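Sorbitol-6-phosphate dehydrogenase (Erwinia amylovora CFBP1430, PDB 5O3Z) catalyses the NAD(H)-linked interconversion of sorbitol 6-phosphate and fructose 6-phosphate, as a tetrameric member of the short-chain dehydrogenase/reductase family. Local coordinates at residues E40-A43 / N44-A47; T102-L106 / T107-L111; E216-Y219 / V220-P224. All coordinates share one frame; numbering follows the deposited sequence.

Interaction 1 of 3, residues E40-A43 / N44-A47; sequences ESNA and NRLA
Arg45 turns back toward Asn42 through two torsions. Its CG stands opposite the backbone N (chi1 -174°), and the chain then folds sharply at chi3 (-21°). The fold brings NH2 to the amide oxygen of Asn42, whose own CG lies beside its backbone N. NH2 donates a weak hydrogen bond to Asn42 OD1 at 3.4 Å. The oxygen sits at the guanidinium edge, near its plane, while the amide and guanidinium planes are 67° apart. The two side chains run side by side and point the same way. Ser41 OG is also 3.4 Å from Arg45 NH2, but the angle is too poor for a bond. That hydroxyl is hydrogen-bonded to Asn39 OD1 instead.

One residue before Arg45, Asn44 crosses Glu40 at a slant. Its ND2 lies 3.5 Å from Glu40 CG, and the amide is turned well out of the carboxylate plane. ND2 also comes within 2.8 Å of Glu40 O, at a poor angle. That carbonyl takes the backbone N of Asn44 at 2.9 Å. Arg45, Leu46 and Ala47 repeat this i to i+4 bonding along the helix.

The stretch opens helix 40-54, the helix of a beta-alpha-beta unit between strands 32-37 and 59-63. Ala43 rests on Val35 and Asp37, Ala47 on Ala59. Leu46 reaches Val35 and helix 17-28, and Glu40 touches Lys63 on strand 59-63.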
ATOM      1  N   GLU A  40       0.907 -37.423  11.836  1.00 34.27           N
ATOM      2  CA  GLU A  40       0.252 -37.593  13.111  1.00 35.63           C
ATOM      3  C   GLU A  40       1.224 -38.000  14.226  1.00 35.24           C
ATOM      4  O   GLU A  40       1.048 -37.583  15.374  1.00 35.26           O
ATOM      5  CB  GLU A  40      -0.839 -38.636  13.019  1.00 38.39           C
ATOM      6  CG  GLU A  40      -1.870 -38.515  14.145  1.00 41.56           C
ATOM      7  CD  GLU A  40      -2.858 -39.685  14.169  1.00 44.04           C
ATOM      8  OE1 GLU A  40      -2.997 -40.398  13.164  1.00 45.02           O
ATOM      9  OE2 GLU A  40      -3.526 -39.892  15.203  1.00 46.83           O
ATOM     10  N   SER A  41       2.284 -38.715  13.880  1.00 34.66           N
ATOM     11  CA  SER A  41       3.222 -39.162  14.911  1.00 35.56           C
ATOM     12  C   SER A  41       4.044 -37.942  15.403  1.00 34.37           C
ATOM     13  O   SER A  41       4.272 -37.832  16.600  1.00 34.72           O
ATOM     14  CB  SER A  41       4.114 -40.306  14.470  1.00 35.14           C
ATOM     15  OG  SER A  41       5.199 -39.836  13.735  1.00 39.25           O
ATOM     16  N   ASN A  42       4.459 -37.069  14.474  1.00 33.48           N
ATOM     17  CA  ASN A  42       5.053 -35.784  14.807  1.00 32.83           C
ATOM     18  C   ASN A  42       4.142 -34.985  15.674  1.00 32.08           C
ATOM     19  O   ASN A  42       4.584 -34.487  16.710  1.00 38.10           O
ATOM     20  CB  ASN A  42       5.390 -34.999  13.560  1.00 35.29           C
ATOM     21  CG  ASN A  42       6.606 -35.513  12.889  1.00 35.81           C
ATOM     22  OD1 ASN A  42       7.212 -36.486  13.353  1.00 35.67           O
ATOM     23  ND2 ASN A  42       6.968 -34.911  11.779  1.00 36.88           N
ATOM     24  N   ALA A  43       2.878 -34.843  15.298  1.00 31.31           N
ATOM     25  CA  ALA A  43       1.952 -34.138  16.145  1.00 31.60           C
ATOM     26  C   ALA A  43       1.899 -34.721  17.582  1.00 35.68           C
ATOM     27  O   ALA A  43       1.998 -33.961  18.576  1.00 32.85           O
ATOM     28  CB  ALA A  43       0.547 -34.062  15.546  1.00 32.36           C
ATOM     29  N   ASN A  44       1.713 -36.041  17.685  1.00 36.00           N
ATOM     30  CA  ASN A  44       1.608 -36.723  19.013  1.00 37.39           C
ATOM     31  C   ASN A  44       2.814 -36.630  19.905  1.00 35.63           C
ATOM     32  O   ASN A  44       2.643 -36.437  21.118  1.00 33.21           O
ATOM     33  CB  ASN A  44       1.236 -38.184  18.826  1.00 38.61           C
ATOM     34  CG  ASN A  44      -0.192 -38.344  18.359  1.00 40.70           C
ATOM     35  OD1 ASN A  44      -1.124 -37.827  18.966  1.00 43.79           O
ATOM     36  ND2 ASN A  44      -0.379 -39.065  17.276  1.00 43.39           N
ATOM     37  N   ARG A  45       4.005 -36.814  19.339  1.00 34.15           N
ATOM     38  CA  ARG A  45       5.257 -36.723  20.088  1.00 35.86           C
ATOM     39  C   ARG A  45       5.625 -35.312  20.610  1.00 39.27           C
ATOM     40  O   ARG A  45       6.231 -35.156  21.696  1.00 35.93           O
ATOM     41  CB  ARG A  45       6.387 -37.162  19.177  1.00 39.32           C
ATOM     42  CG  ARG A  45       7.748 -37.254  19.831  1.00 42.38           C
ATOM     43  CD  ARG A  45       8.844 -37.143  18.786  1.00 46.66           C
ATOM     44  NE  ARG A  45       8.288 -37.493  17.473  1.00 55.65           N
ATOM     45  CZ  ARG A  45       8.315 -38.691  16.902  1.00 53.83           C
ATOM     46  NH1 ARG A  45       8.911 -39.707  17.501  1.00 57.94           N
ATOM     47  NH2 ARG A  45       7.726 -38.872  15.722  1.00 54.41           N
ATOM     48  N   LEU A  46       5.315 -34.282  19.812  1.00 34.34           N
ATOM     49  CA  LEU A  46       5.518 -32.934  20.258  1.00 33.84           C
ATOM     50  C   LEU A  46       4.547 -32.680  21.369  1.00 31.60           C
ATOM     51  O   LEU A  46       4.940 -32.119  22.352  1.00 31.37           O
ATOM     52  CB  LEU A  46       5.310 -31.893  19.107  1.00 35.38           C
ATOM     53  CG  LEU A  46       5.528 -30.444  19.539  1.00 35.84           C
ATOM     54  CD1 LEU A  46       6.993 -30.216  19.840  1.00 39.72           C
ATOM     55  CD2 LEU A  46       5.090 -29.470  18.470  1.00 35.15           C
ATOM     56  N   ALA A  47       3.285 -33.104  21.260  1.00 32.63           N
ATOM     57  CA  ALA A  47       2.356 -32.939  22.353  1.00 32.28           C
ATOM     58  C   ALA A  47       2.803 -33.677  23.647  1.00 34.97           C
ATOM     59  O   ALA A  47       2.485 -33.244  24.751  1.00 33.32           O
ATOM     60  CB  ALA A  47       0.972 -33.419  21.961  1.00 32.73           C
TER

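Interaction 2 of 3, residues T102-L106 / T107-L111; sequences TQFRL and TDFDL
Phe104 brings one ring corner, CE1, against the first turn of the following helix. Its CG lies opposite the backbone N (chi1 -164°), which swings the ring forward along the chain. CE1 then lies 3.7 Å from Phe109 N and 3.8 Å from Asp108 CB. The backbone nitrogen of Phe109 is in the plane of the Phe104 ring, at its edge. CE1 also packs on Phe109 CB. The Asp108 carboxylate stands almost perpendicular to the Phe104 ring, at 88°.

Arg105 is the N-cap residue. With CG beside the backbone N, its chain carries CD to 3.7 Å from Asp108 OD2. The bend at chi3 (125°) then sets the guanidinium. OD2 lies at the guanidinium edge, near its plane, but NH1 is still 4.3 Å from it. The opposite charges are near each other without forming a salt bridge. On the same residue, CB touches Thr107 OG1 at 3.8 Å.

Leu106 turns its CD1 to the carboxylate of Asp110, one turn on. CD1 is 3.3 Å from Asp110 OD2, a close apolar-to-polar approach. Main-chain bonds start the helix here. Phe109 N binds Arg105 O at 3.1 Å and Asp110 N binds Leu106 O at 2.8 Å.

Another subunit covers part of this turn. The ring of Phe109 stacks with Phe121 of that second subunit, and Phe104 O accepts a hydrogen bond from its Arg125. Within the chain, Phe104 and Phe109 meet Ser156 and Ala160 of helix 156-176. The arrangement is the N-terminal end of the long helix 106-133. Pairing of this helix and helix 156-176 with those of a second subunit is typical of oligomeric short-chain dehydrogenases.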
ATOM      1  N   THR A 102       7.621 -19.389 -17.770  1.00 40.51           N
ATOM      2  CA  THR A 102       7.662 -20.169 -19.024  1.00 43.38           C
ATOM      3  C   THR A 102       7.940 -21.697 -18.806  1.00 47.01           C
ATOM      4  O   THR A 102       7.790 -22.469 -19.742  1.00 49.25           O
ATOM      5  CB  THR A 102       8.653 -19.551 -20.058  1.00 47.61           C
ATOM      6  OG1 THR A 102       9.910 -19.288 -19.417  1.00 44.75           O
ATOM      7  CG2 THR A 102       8.101 -18.217 -20.649  1.00 49.22           C
ATOM      8  N   GLN A 103       8.341 -22.110 -17.595  1.00 47.55           N
ATOM      9  CA  GLN A 103       8.519 -23.525 -17.201  1.00 44.87           C
ATOM     10  C   GLN A 103       7.733 -23.918 -15.933  1.00 44.83           C
ATOM     11  O   GLN A 103       7.966 -25.016 -15.381  1.00 43.22           O
ATOM     12  CB  GLN A 103      10.004 -23.842 -16.928  1.00 46.82           C
ATOM     13  CG  GLN A 103      10.995 -23.438 -18.003  1.00 46.98           C
ATOM     14  CD  GLN A 103      12.441 -23.255 -17.480  1.00 48.82           C
ATOM     15  OE1 GLN A 103      12.820 -23.694 -16.375  1.00 47.72           O
ATOM     16  NE2 GLN A 103      13.259 -22.609 -18.295  1.00 51.25           N
ATOM     17  N   PHE A 104       6.797 -23.071 -15.478  1.00 39.96           N
ATOM     18  CA  PHE A 104       6.205 -23.244 -14.134  1.00 38.65           C
ATOM     19  C   PHE A 104       5.045 -24.155 -14.342  1.00 33.03           C
ATOM     20  O   PHE A 104       4.278 -23.934 -15.245  1.00 35.79           O
ATOM     21  CB  PHE A 104       5.758 -21.895 -13.500  1.00 39.71           C
ATOM     22  CG  PHE A 104       5.516 -21.974 -12.011  1.00 39.95           C
ATOM     23  CD1 PHE A 104       4.464 -22.740 -11.498  1.00 37.10           C
ATOM     24  CD2 PHE A 104       6.341 -21.301 -11.113  1.00 36.94           C
ATOM     25  CE1 PHE A 104       4.260 -22.837 -10.142  1.00 36.27           C
ATOM     26  CE2 PHE A 104       6.124 -21.410  -9.760  1.00 38.19           C
ATOM     27  CZ  PHE A 104       5.095 -22.181  -9.275  1.00 38.75           C
ATOM     28  N   ARG A 105       4.905 -25.175 -13.503  1.00 33.10           N
ATOM     29  CA  ARG A 105       3.944 -26.265 -13.775  1.00 33.01           C
ATOM     30  C   ARG A 105       2.624 -26.006 -13.125  1.00 28.20           C
ATOM     31  O   ARG A 105       2.603 -25.581 -12.004  1.00 25.82           O
ATOM     32  CB  ARG A 105       4.473 -27.556 -13.189  1.00 37.04           C
ATOM     33  CG  ARG A 105       5.720 -28.066 -13.869  1.00 38.67           C
ATOM     34  CD  ARG A 105       6.497 -28.882 -12.867  1.00 43.87           C
ATOM     35  NE  ARG A 105       6.736 -30.197 -13.409  1.00 44.08           N
ATOM     36  CZ  ARG A 105       7.074 -31.246 -12.670  1.00 51.92           C
ATOM     37  NH1 ARG A 105       7.274 -31.130 -11.335  1.00 51.32           N
ATOM     38  NH2 ARG A 105       7.248 -32.409 -13.271  1.00 49.82           N
ATOM     39  N   LEU A 106       1.541 -26.381 -13.787  1.00 27.86           N
ATOM     40  CA  LEU A 106       0.219 -26.252 -13.242  1.00 28.42           C
ATOM     41  C   LEU A 106      -0.008 -27.044 -11.972  1.00 28.63           C
ATOM     42  O   LEU A 106      -0.706 -26.594 -11.082  1.00 28.23           O
ATOM     43  CB  LEU A 106      -0.843 -26.626 -14.301  1.00 28.64           C
ATOM     44  CG  LEU A 106      -2.286 -26.521 -13.823  1.00 29.05           C
ATOM     45  CD1 LEU A 106      -2.618 -25.141 -13.196  1.00 31.61           C
ATOM     46  CD2 LEU A 106      -3.281 -26.823 -14.943  1.00 30.47           C
ATOM     47  N   THR A 107       0.543 -28.248 -11.896  1.00 30.05           N
ATOM     48  CA  THR A 107       0.412 -29.054 -10.679  1.00 29.68           C
ATOM     49  C   THR A 107       0.916 -28.315  -9.464  1.00 27.69           C
ATOM     50  O   THR A 107       0.228 -28.301  -8.437  1.00 29.08           O
ATOM     51  CB  THR A 107       1.156 -30.420 -10.752  1.00 29.32           C
ATOM     52  OG1 THR A 107       2.456 -30.253 -11.335  1.00 29.41           O
ATOM     53  CG2 THR A 107       0.289 -31.426 -11.512  1.00 28.97           C
ATOM     54  N   ASP A 108       2.057 -27.654  -9.617  1.00 27.52           N
ATOM     55  CA  ASP A 108       2.677 -26.883  -8.505  1.00 29.86           C
ATOM     56  C   ASP A 108       1.889 -25.637  -8.183  1.00 28.52           C
ATOM     57  O   ASP A 108       1.727 -25.280  -7.011  1.00 26.86           O
ATOM     58  CB  ASP A 108       4.093 -26.434  -8.831  1.00 33.82           C
ATOM     59  CG  ASP A 108       5.101 -27.560  -8.827  1.00 35.96           C
ATOM     60  OD1 ASP A 108       4.892 -28.595  -8.166  1.00 40.13           O
ATOM     61  OD2 ASP A 108       6.112 -27.393  -9.494  1.00 38.51           O
ATOM     62  N   PHE A 109       1.390 -24.952  -9.221  1.00 29.20           N
ATOM     63  CA  PHE A 109       0.635 -23.734  -9.027  1.00 27.58           C
ATOM     64  C   PHE A 109      -0.607 -24.113  -8.261  1.00 28.25           C
ATOM     65  O   PHE A 109      -0.981 -23.516  -7.260  1.00 28.04           O
ATOM     66  CB  PHE A 109       0.242 -23.131 -10.370  1.00 26.80           C
ATOM     67  CG  PHE A 109      -0.410 -21.788 -10.229  1.00 25.49           C
ATOM     68  CD1 PHE A 109       0.386 -20.676 -10.064  1.00 26.49           C
ATOM     69  CD2 PHE A 109      -1.775 -21.655 -10.240  1.00 25.24           C
ATOM     70  CE1 PHE A 109      -0.193 -19.430  -9.979  1.00 25.78           C
ATOM     71  CE2 PHE A 109      -2.352 -20.440 -10.074  1.00 24.71           C
ATOM     72  CZ  PHE A 109      -1.561 -19.334  -9.920  1.00 24.18           C
ATOM     73  N   ASP A 110      -1.253 -25.166  -8.735  1.00 31.22           N
ATOM     74  CA  ASP A 110      -2.405 -25.710  -8.043  1.00 31.49           C
ATOM     75  C   ASP A 110      -2.163 -26.124  -6.592  1.00 30.52           C
ATOM     76  O   ASP A 110      -2.999 -25.812  -5.732  1.00 28.89           O
ATOM     77  CB  ASP A 110      -2.995 -26.911  -8.793  1.00 37.17           C
ATOM     78  CG  ASP A 110      -4.162 -26.518  -9.698  1.00 42.44           C
ATOM     79  OD1 ASP A 110      -5.126 -25.847  -9.232  1.00 46.38           O
ATOM     80  OD2 ASP A 110      -4.106 -26.890 -10.885  1.00 47.48           O
ATOM     81  N   LEU A 111      -1.076 -26.863  -6.351  1.00 27.93           N
ATOM     82  CA  LEU A 111      -0.720 -27.294  -5.003  1.00 28.55           C
ATOM     83  C   LEU A 111      -0.484 -26.071  -4.109  1.00 27.72           C
ATOM     84  O   LEU A 111      -1.064 -25.927  -3.057  1.00 27.41           O
ATOM     85  CB  LEU A 111       0.526 -28.180  -5.073  1.00 31.01           C
ATOM     86  CG  LEU A 111       0.904 -28.993  -3.814  1.00 33.12           C
ATOM     87  CD1 LEU A 111      -0.212 -29.916  -3.309  1.00 32.72           C
ATOM     88  CD2 LEU A 111       2.165 -29.788  -4.154  1.00 34.46           C
TER

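Interaction 3 of 3, residues E216-Y219 / V220-P224; sequences EPYY and VDKVP
Lys222 folds its side chain back along the end of helix 215-220, past Tyr219 and Tyr218. Its CB sits 3.5 Å from Tyr219 O. CG stands beside the backbone N (chi1 -75°) and comes to 3.9 Å from Tyr218 O, a buried carbonyl oxygen with no hydrogen-bond partner in the model. CD is 4.2 Å from CD1 of the Tyr219 ring, approaching it obliquely. The chain bends at chi3 (98°) and again at chi4. The second bend brings NZ to 4.1 Å from Tyr218 OH, a loose approach. The lysine lies alongside both tyrosines and points the same way.

The two rings also meet each other. CD2 of Tyr218 lies over the centre of the Tyr219 ring, 3.7 Å above its plane. Tyr219 CD2 in turn lies in the plane of the Tyr218 ring, at its edge. Both tyrosines reach helix 201-208, touching Leu208.

Val220 N binds Glu216 O at 2.9 Å, and Val220 CG2 presses on the same oxygen. Asp221 N binds Pro217 O. Lys222 N makes only a weak bond to Tyr219 O. Val223 packs on Tyr248 of the third subunit.

This is the exit of a short helix through a type I beta turn, Val220 to Val223. It belongs to the segment after strand 182-188, which in short-chain dehydrogenases commonly borders the substrate pocket.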
ATOM      1  N   GLU A 216      23.538 -16.664   2.472  1.00 44.88           N
ATOM      2  CA  GLU A 216      23.017 -16.008   3.682  1.00 46.55           C
ATOM      3  C   GLU A 216      23.448 -14.548   3.785  1.00 43.54           C
ATOM      4  O   GLU A 216      22.599 -13.697   3.988  1.00 40.58           O
ATOM      5  CB  GLU A 216      23.361 -16.767   4.951  1.00 45.30           C
ATOM      6  CG  GLU A 216      22.450 -17.930   5.233  1.00 45.59           C
ATOM      7  CD  GLU A 216      22.688 -18.484   6.626  1.00 48.58           C
ATOM      8  OE1 GLU A 216      22.532 -17.737   7.632  1.00 54.04           O
ATOM      9  OE2 GLU A 216      23.033 -19.672   6.738  1.00 48.59           O
ATOM     10  N   PRO A 217      24.750 -14.255   3.602  1.00 45.83           N
ATOM     11  CA  PRO A 217      25.222 -12.868   3.431  1.00 43.00           C
ATOM     12  C   PRO A 217      24.479 -12.076   2.401  1.00 42.03           C
ATOM     13  O   PRO A 217      24.121 -10.937   2.643  1.00 41.22           O
ATOM     14  CB  PRO A 217      26.673 -13.045   2.959  1.00 43.22           C
ATOM     15  CG  PRO A 217      27.112 -14.272   3.704  1.00 43.65           C
ATOM     16  CD  PRO A 217      25.893 -15.192   3.750  1.00 44.62           C
ATOM     17  N   TYR A 218      24.270 -12.659   1.239  1.00 40.96           N
ATOM     18  CA  TYR A 218      23.481 -12.013   0.236  1.00 41.68           C
ATOM     19  C   TYR A 218      22.082 -11.570   0.750  1.00 40.84           C
ATOM     20  O   TYR A 218      21.623 -10.458   0.430  1.00 35.21           O
ATOM     21  CB  TYR A 218      23.328 -12.935  -0.971  1.00 45.81           C
ATOM     22  CG  TYR A 218      22.434 -12.371  -2.023  1.00 44.43           C
ATOM     23  CD1 TYR A 218      22.908 -11.418  -2.913  1.00 46.86           C
ATOM     24  CD2 TYR A 218      21.098 -12.733  -2.093  1.00 43.94           C
ATOM     25  CE1 TYR A 218      22.086 -10.889  -3.878  1.00 48.32           C
ATOM     26  CE2 TYR A 218      20.275 -12.191  -3.046  1.00 47.29           C
ATOM     27  CZ  TYR A 218      20.782 -11.293  -3.939  1.00 46.44           C
ATOM     28  OH  TYR A 218      19.952 -10.764  -4.876  1.00 52.96           O
ATOM     29  N   TYR A 219      21.390 -12.409   1.523  1.00 38.67           N
ATOM     30  CA  TYR A 219      20.022 -12.049   1.910  1.00 36.23           C
ATOM     31  C   TYR A 219      20.023 -11.149   3.144  1.00 34.03           C
ATOM     32  O   TYR A 219      19.186 -10.263   3.286  1.00 34.49           O
ATOM     33  CB  TYR A 219      19.115 -13.287   2.045  1.00 38.20           C
ATOM     34  CG  TYR A 219      18.641 -13.851   0.699  1.00 39.54           C
ATOM     35  CD1 TYR A 219      17.839 -13.082  -0.157  1.00 42.43           C
ATOM     36  CD2 TYR A 219      19.000 -15.139   0.287  1.00 42.06           C
ATOM     37  CE1 TYR A 219      17.406 -13.575  -1.370  1.00 40.95           C
ATOM     38  CE2 TYR A 219      18.561 -15.656  -0.930  1.00 42.74           C
ATOM     39  CZ  TYR A 219      17.761 -14.871  -1.744  1.00 42.75           C
ATOM     40  OH  TYR A 219      17.341 -15.347  -2.955  1.00 44.22           O
ATOM     41  N   VAL A 220      21.002 -11.333   4.014  1.00 35.22           N
ATOM     42  CA  VAL A 220      21.192 -10.463   5.162  1.00 34.53           C
ATOM     43  C   VAL A 220      21.351  -9.011   4.751  1.00 35.10           C
ATOM     44  O   VAL A 220      20.751  -8.120   5.349  1.00 37.45           O
ATOM     45  CB  VAL A 220      22.434 -10.881   5.969  1.00 36.79           C
ATOM     46  CG1 VAL A 220      22.862  -9.783   6.939  1.00 37.70           C
ATOM     47  CG2 VAL A 220      22.154 -12.158   6.763  1.00 36.78           C
ATOM     48  N   ASP A 221      22.154  -8.778   3.732  1.00 35.97           N
ATOM     49  CA  ASP A 221      22.509  -7.435   3.344  1.00 41.72           C
ATOM     50  C   ASP A 221      21.306  -6.729   2.721  1.00 42.38           C
ATOM     51  O   ASP A 221      21.285  -5.518   2.660  1.00 40.53           O
ATOM     52  CB  ASP A 221      23.786  -7.468   2.452  1.00 43.89           C
ATOM     53  CG  ASP A 221      23.891  -6.311   1.480  1.00 46.38           C
ATOM     54  OD1 ASP A 221      23.299  -6.401   0.373  1.00 54.40           O
ATOM     55  OD2 ASP A 221      24.614  -5.344   1.775  1.00 45.30           O
ATOM     56  N   LYS A 222      20.284  -7.471   2.315  1.00 40.16           N
ATOM     57  CA  LYS A 222      19.028  -6.844   1.929  1.00 40.50           C
ATOM     58  C   LYS A 222      18.213  -6.323   3.102  1.00 36.75           C
ATOM     59  O   LYS A 222      17.340  -5.505   2.886  1.00 36.60           O
ATOM     60  CB  LYS A 222      18.186  -7.794   1.059  1.00 41.30           C
ATOM     61  CG  LYS A 222      18.699  -7.943  -0.370  1.00 45.28           C
ATOM     62  CD  LYS A 222      17.896  -9.007  -1.128  1.00 51.18           C
ATOM     63  CE  LYS A 222      16.807  -8.413  -2.010  1.00 53.72           C
ATOM     64  NZ  LYS A 222      17.393  -7.946  -3.300  1.00 55.61           N
ATOM     65  N   VAL A 223      18.470  -6.759   4.330  1.00 31.19           N
ATOM     66  CA  VAL A 223      17.638  -6.370   5.457  1.00 28.77           C
ATOM     67  C   VAL A 223      18.246  -5.107   6.110  1.00 26.49           C
ATOM     68  O   VAL A 223      19.402  -5.110   6.427  1.00 27.53           O
ATOM     69  CB  VAL A 223      17.554  -7.525   6.476  1.00 29.84           C
ATOM     70  CG1 VAL A 223      16.550  -7.214   7.611  1.00 29.55           C
ATOM     71  CG2 VAL A 223      17.139  -8.812   5.780  1.00 32.71           C
ATOM     72  N   PRO A 224      17.479  -4.039   6.337  1.00 25.56           N
ATOM     73  CA  PRO A 224      18.122  -2.925   7.073  1.00 26.39           C
ATOM     74  C   PRO A 224      18.718  -3.349   8.449  1.00 26.61           C
ATOM     75  O   PRO A 224      19.902  -3.064   8.705  1.00 30.71           O
ATOM     76  CB  PRO A 224      17.003  -1.937   7.217  1.00 23.99           C
ATOM     77  CG  PRO A 224      16.281  -2.104   5.928  1.00 25.22           C
ATOM     78  CD  PRO A 224      16.233  -3.582   5.681  1.00 24.05           C
TER

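Overall arrangement
The three contacts are local and follow one another along the chain without touching. Interaction 1 lies on the helix that joins strands 32-37 and 59-63 of the Rossmann-type fold. Interaction 2 starts helix 106-133, where a second subunit packs. Interaction 3 closes the short helix 215-220, and a third subunit reaches its turn. Interactions 2 and 3 come closest, with nearest atoms about 14 Å apart and centres 29 Å apart. Interactions 1 and 3 are farthest, with centres 35 Å apart. In this family the end of the strand before interaction 1 usually meets the cofactor, while the region of interaction 3 is commonly near the substrate. Interactions 2 and 3 also relate to the tetramer, interaction 1 to the single-chain fold.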